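Local coordinates for protein glia-derived nexin (Homo sapiens, PDB 4DY0) that inhibits serine proteases such as thrombin, trypsin and urokinase, binds heparin and promotes neurite extension by blocking thrombin, at residues G172-K175 against S176-P180; I362-N365 against P366-A369. All coordinates share one frame; numbering follows the deposited sequence.

Interaction 1: G172-K175 against S176-P180; sequences GLWK and SRFQP
Trp-174 and Phe-178, four residues apart, form a local edge-to-face aromatic pair in the loop that leaves strand 162-170 and leads to strand 184-189. The centroids of the Trp-174 five-membered ring and the Phe-178 ring lie 5.0 Å apart, and their planes meet at 72°. Phe-178 supplies the edge: its CE1 reaches 3.5 Å from Trp-174 NE1, over one face of the indole but toward the rim. The neighbouring corner follows, with Phe-178 CD1 3.6 Å from Trp-174 CD1, so one side of the phenyl ring lies against the pyrrole part. Both side chains have CG beside the backbone N and anti to the carbonyl carbon (chi1 -63° for Trp-174, -68° for Phe-178), which carries both rings to the same side of an open chain. Between them Ser-176 O comes within 3.3 Å of Trp-174 CB, at the root of the side chain. The indole N-H is spent on Ser-329 O, and Tyr-227 stacks on the ring; together these would limit its rotation, while Phe-178 packs against Leu-201 and Gln-203 of strand 195-213. Lys-175 and Ser-176 point away from the aromatic pair. The extended lysine chain delivers NZ to a salt bridge with Glu-230, and Ser-176 OG bonds to Gln-203 OE1. Backbone bonds from Trp-174 to Asp-331 and Thr-333, and from Phe-178 to Glu-330, tie the loop to the segment following strand 319-328. Such a tryptophan, set in a Gly-x-Trp-x-x-x-Phe sequence after this strand, is characteristic of the serpin breach, where the reactive-centre loop begins to enter the central sheet during inhibition.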
# COMPACT_ATOMS: atom_id res chain seq x y z
N GLY A 172 6.62 3.96 12.96
CA GLY A 172 8.08 4.05 13.01
C GLY A 172 8.59 5.28 13.73
O GLY A 172 7.82 6.05 14.30
N LEU A 173 9.91 5.46 13.73
CA LEU A 173 10.53 6.61 14.38
C LEU A 173 11.50 7.29 13.42
O LEU A 173 12.33 6.64 12.80
CB LEU A 173 11.25 6.17 15.66
CG LEU A 173 10.37 5.67 16.81
CD1 LEU A 173 11.18 4.88 17.83
CD2 LEU A 173 9.65 6.83 17.48
N TRP A 174 11.38 8.61 13.29
CA TRP A 174 12.24 9.35 12.38
C TRP A 174 13.69 9.22 12.79
O TRP A 174 14.00 9.19 13.99
CB TRP A 174 11.86 10.84 12.34
CG TRP A 174 10.48 11.12 11.82
CD1 TRP A 174 9.46 11.74 12.50
CD2 TRP A 174 9.97 10.82 10.52
NE1 TRP A 174 8.34 11.83 11.70
CE2 TRP A 174 8.63 11.27 10.48
CE3 TRP A 174 10.50 10.21 9.38
CZ2 TRP A 174 7.83 11.14 9.35
CZ3 TRP A 174 9.71 10.07 8.26
CH2 TRP A 174 8.38 10.53 8.25
N LYS A 175 14.58 9.14 11.81
CA LYS A 175 16.00 9.22 12.10
C LYS A 175 16.26 10.58 12.75
O LYS A 175 17.01 10.69 13.72
CB LYS A 175 16.83 9.07 10.83
CG LYS A 175 18.31 9.35 11.02
CD LYS A 175 19.09 9.03 9.76
CE LYS A 175 20.55 9.45 9.89
NZ LYS A 175 21.31 9.16 8.65
N SER A 176 15.62 11.61 12.22
CA SER A 176 15.69 12.95 12.78
C SER A 176 14.30 13.42 13.22
O SER A 176 13.45 13.73 12.39
CB SER A 176 16.29 13.92 11.77
OG SER A 176 16.40 15.21 12.35
N ARG A 177 14.08 13.46 14.53
CA ARG A 177 12.77 13.76 15.08
C ARG A 177 12.31 15.18 14.78
O ARG A 177 13.12 16.05 14.47
CB ARG A 177 12.78 13.56 16.60
CG ARG A 177 13.52 14.66 17.36
CD ARG A 177 13.64 14.30 18.84
NE ARG A 177 14.47 15.25 19.58
CZ ARG A 177 14.92 15.04 20.81
NH1 ARG A 177 14.62 13.91 21.45
NH2 ARG A 177 15.68 15.95 21.41
N PHE A 178 11.00 15.39 14.86
CA PHE A 178 10.44 16.73 14.88
C PHE A 178 10.21 17.12 16.33
O PHE A 178 9.96 16.26 17.17
CB PHE A 178 9.11 16.78 14.14
CG PHE A 178 9.22 16.56 12.66
CD1 PHE A 178 9.27 15.27 12.14
CD2 PHE A 178 9.26 17.64 11.78
CE1 PHE A 178 9.37 15.07 10.78
CE2 PHE A 178 9.35 17.44 10.42
CZ PHE A 178 9.41 16.16 9.92
N GLN A 179 10.28 18.41 16.62
CA GLN A 179 10.04 18.88 17.98
C GLN A 179 8.66 19.51 18.12
O GLN A 179 8.29 20.40 17.34
CB GLN A 179 11.14 19.85 18.41
CG GLN A 179 12.45 19.15 18.71
CD GLN A 179 13.53 20.10 19.19
OE1 GLN A 179 13.77 21.14 18.58
NE2 GLN A 179 14.18 19.74 20.29
N PRO A 180 7.89 19.05 19.12
CA PRO A 180 6.51 19.45 19.37
C PRO A 180 6.32 20.96 19.49
O PRO A 180 5.28 21.48 19.09
CB PRO A 180 6.19 18.77 20.71
CG PRO A 180 7.13 17.62 20.78
CD PRO A 180 8.39 18.10 20.12

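Interaction 2: I362-N365 against P366-A369; sequences IRHN and PTGA
His-364 and Thr-367 meet inside the tight turn of a beta hairpin, where strand 358-364 reverses into strand 369-376, the last hairpin of the serpin fold. The packed side of the turn centres on the imidazole. Pro-366 CD sits 3.8 Å from the centroid of the His-364 ring, only 11° off its normal, a CH-pi contact almost over the centre of one face. At the ring edge, His-364 ND1 and Thr-367 OG1 share a hydrogen bond of 2.8 Å, while NE2 is held by Asn-85 OD1; both nitrogens are engaged and a face is covered, which should hold the ring in one orientation. Thr-367 OG1 also accepts from Ala-369 N at 3.2 Å, making an ST turn; with chi1 at 61°, the hydroxyl sits between the backbone N and the carbonyl carbon, near Ala-369 N. His-364 N bonds to Ala-369 O at 2.8 Å across the turn, whereas the link from Gly-368 N to His-364 O is weak. Gly-368 has a positive phi, which lets the chain turn back into the second strand.

The Arg-363 side is looser, with one water in the contact. Arg-363 lies alongside the turn, one face of its guanidinium above Gly-368 CA, near the rim; the side chain also touches Ile-258 and Met-262 of helix 255-262. Arg-363 NH2 reaches a lone pair of Asn-365 OD1 at 2.8 Å, and Asn-365 ND2 continues to Ser-233 OG. The water completes the link, accepting from Arg-363 NE at 2.6 Å and donating to Gly-368 O.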
# COMPACT_ATOMS: atom_id res chain seq x y z
N ILE A 362 6.13 4.91 1.01
CA ILE A 362 6.92 4.33 2.08
C ILE A 362 7.70 3.19 1.45
O ILE A 362 7.11 2.24 0.93
CB ILE A 362 6.05 3.80 3.24
CG1 ILE A 362 5.31 4.95 3.91
CG2 ILE A 362 6.91 3.07 4.27
CD1 ILE A 362 6.23 5.89 4.65
N ARG A 363 9.02 3.28 1.47
CA ARG A 363 9.87 2.33 0.77
C ARG A 363 10.77 1.54 1.72
O ARG A 363 11.37 2.10 2.63
CB ARG A 363 10.73 3.08 -0.25
CG ARG A 363 11.48 2.21 -1.23
CD ARG A 363 12.06 3.06 -2.35
NE ARG A 363 12.69 2.26 -3.40
CZ ARG A 363 13.99 1.96 -3.43
NH1 ARG A 363 14.47 1.22 -4.42
NH2 ARG A 363 14.79 2.41 -2.48
N HIS A 364 10.84 0.23 1.49
CA HIS A 364 11.82 -0.61 2.16
C HIS A 364 13.01 -0.71 1.22
O HIS A 364 12.98 -1.43 0.23
CB HIS A 364 11.23 -1.99 2.46
CG HIS A 364 12.13 -2.87 3.27
ND1 HIS A 364 12.85 -3.91 2.72
CD2 HIS A 364 12.41 -2.87 4.60
CE1 HIS A 364 13.55 -4.51 3.68
NE2 HIS A 364 13.30 -3.90 4.82
N ASN A 365 14.06 0.04 1.53
CA ASN A 365 15.16 0.25 0.59
C ASN A 365 16.02 -0.98 0.26
O ASN A 365 16.46 -1.14 -0.88
CB ASN A 365 16.02 1.43 1.06
CG ASN A 365 15.21 2.72 1.17
OD1 ASN A 365 14.60 3.16 0.19
ND2 ASN A 365 15.18 3.32 2.36
N PRO A 366 16.25 -1.86 1.25
CA PRO A 366 17.04 -3.06 0.95
C PRO A 366 16.41 -3.91 -0.15
O PRO A 366 17.11 -4.39 -1.04
CB PRO A 366 17.05 -3.81 2.28
CG PRO A 366 16.84 -2.75 3.32
CD PRO A 366 15.91 -1.76 2.68
N THR A 367 15.09 -4.09 -0.10
CA THR A 367 14.40 -4.92 -1.08
C THR A 367 13.85 -4.10 -2.24
O THR A 367 13.57 -4.63 -3.31
CB THR A 367 13.24 -5.70 -0.45
OG1 THR A 367 12.29 -4.77 0.09
CG2 THR A 367 13.74 -6.60 0.65
N GLY A 368 13.68 -2.80 -2.01
CA GLY A 368 13.04 -1.94 -2.99
C GLY A 368 11.52 -1.99 -2.92
O GLY A 368 10.84 -1.36 -3.72
N ALA A 369 10.98 -2.75 -1.97
CA ALA A 369 9.53 -2.90 -1.86
C ALA A 369 8.86 -1.59 -1.53
O ALA A 369 9.30 -0.86 -0.64
CB ALA A 369 9.18 -3.95 -0.82
O HOH W 1 11.28 0.97 -5.18

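How the interactions relate
The two contacts lie in series along the chain, their nearest atoms about 6 Å apart, and do not touch. Both are partly buried: Trp-174 and Phe-178 are buried in interaction 1, His-364 and Ala-369 in interaction 2, while Lys-175 and Pro-366 are exposed. Interaction 1, about 22 Å from the centre of the chain, is aromatic packing; interaction 2, at about 12 Å, rests on hydrogen bonds and a ring-face contact. They hold different elements: 172-180 lies between strands 162-170 and 184-189 and bonds to 329-333 after strand 319-328, and to strand 195-213, whereas 362-369 connects two antiparallel strands. Tyr-227 borders both, stacking on Trp-174 and touching Ile-362.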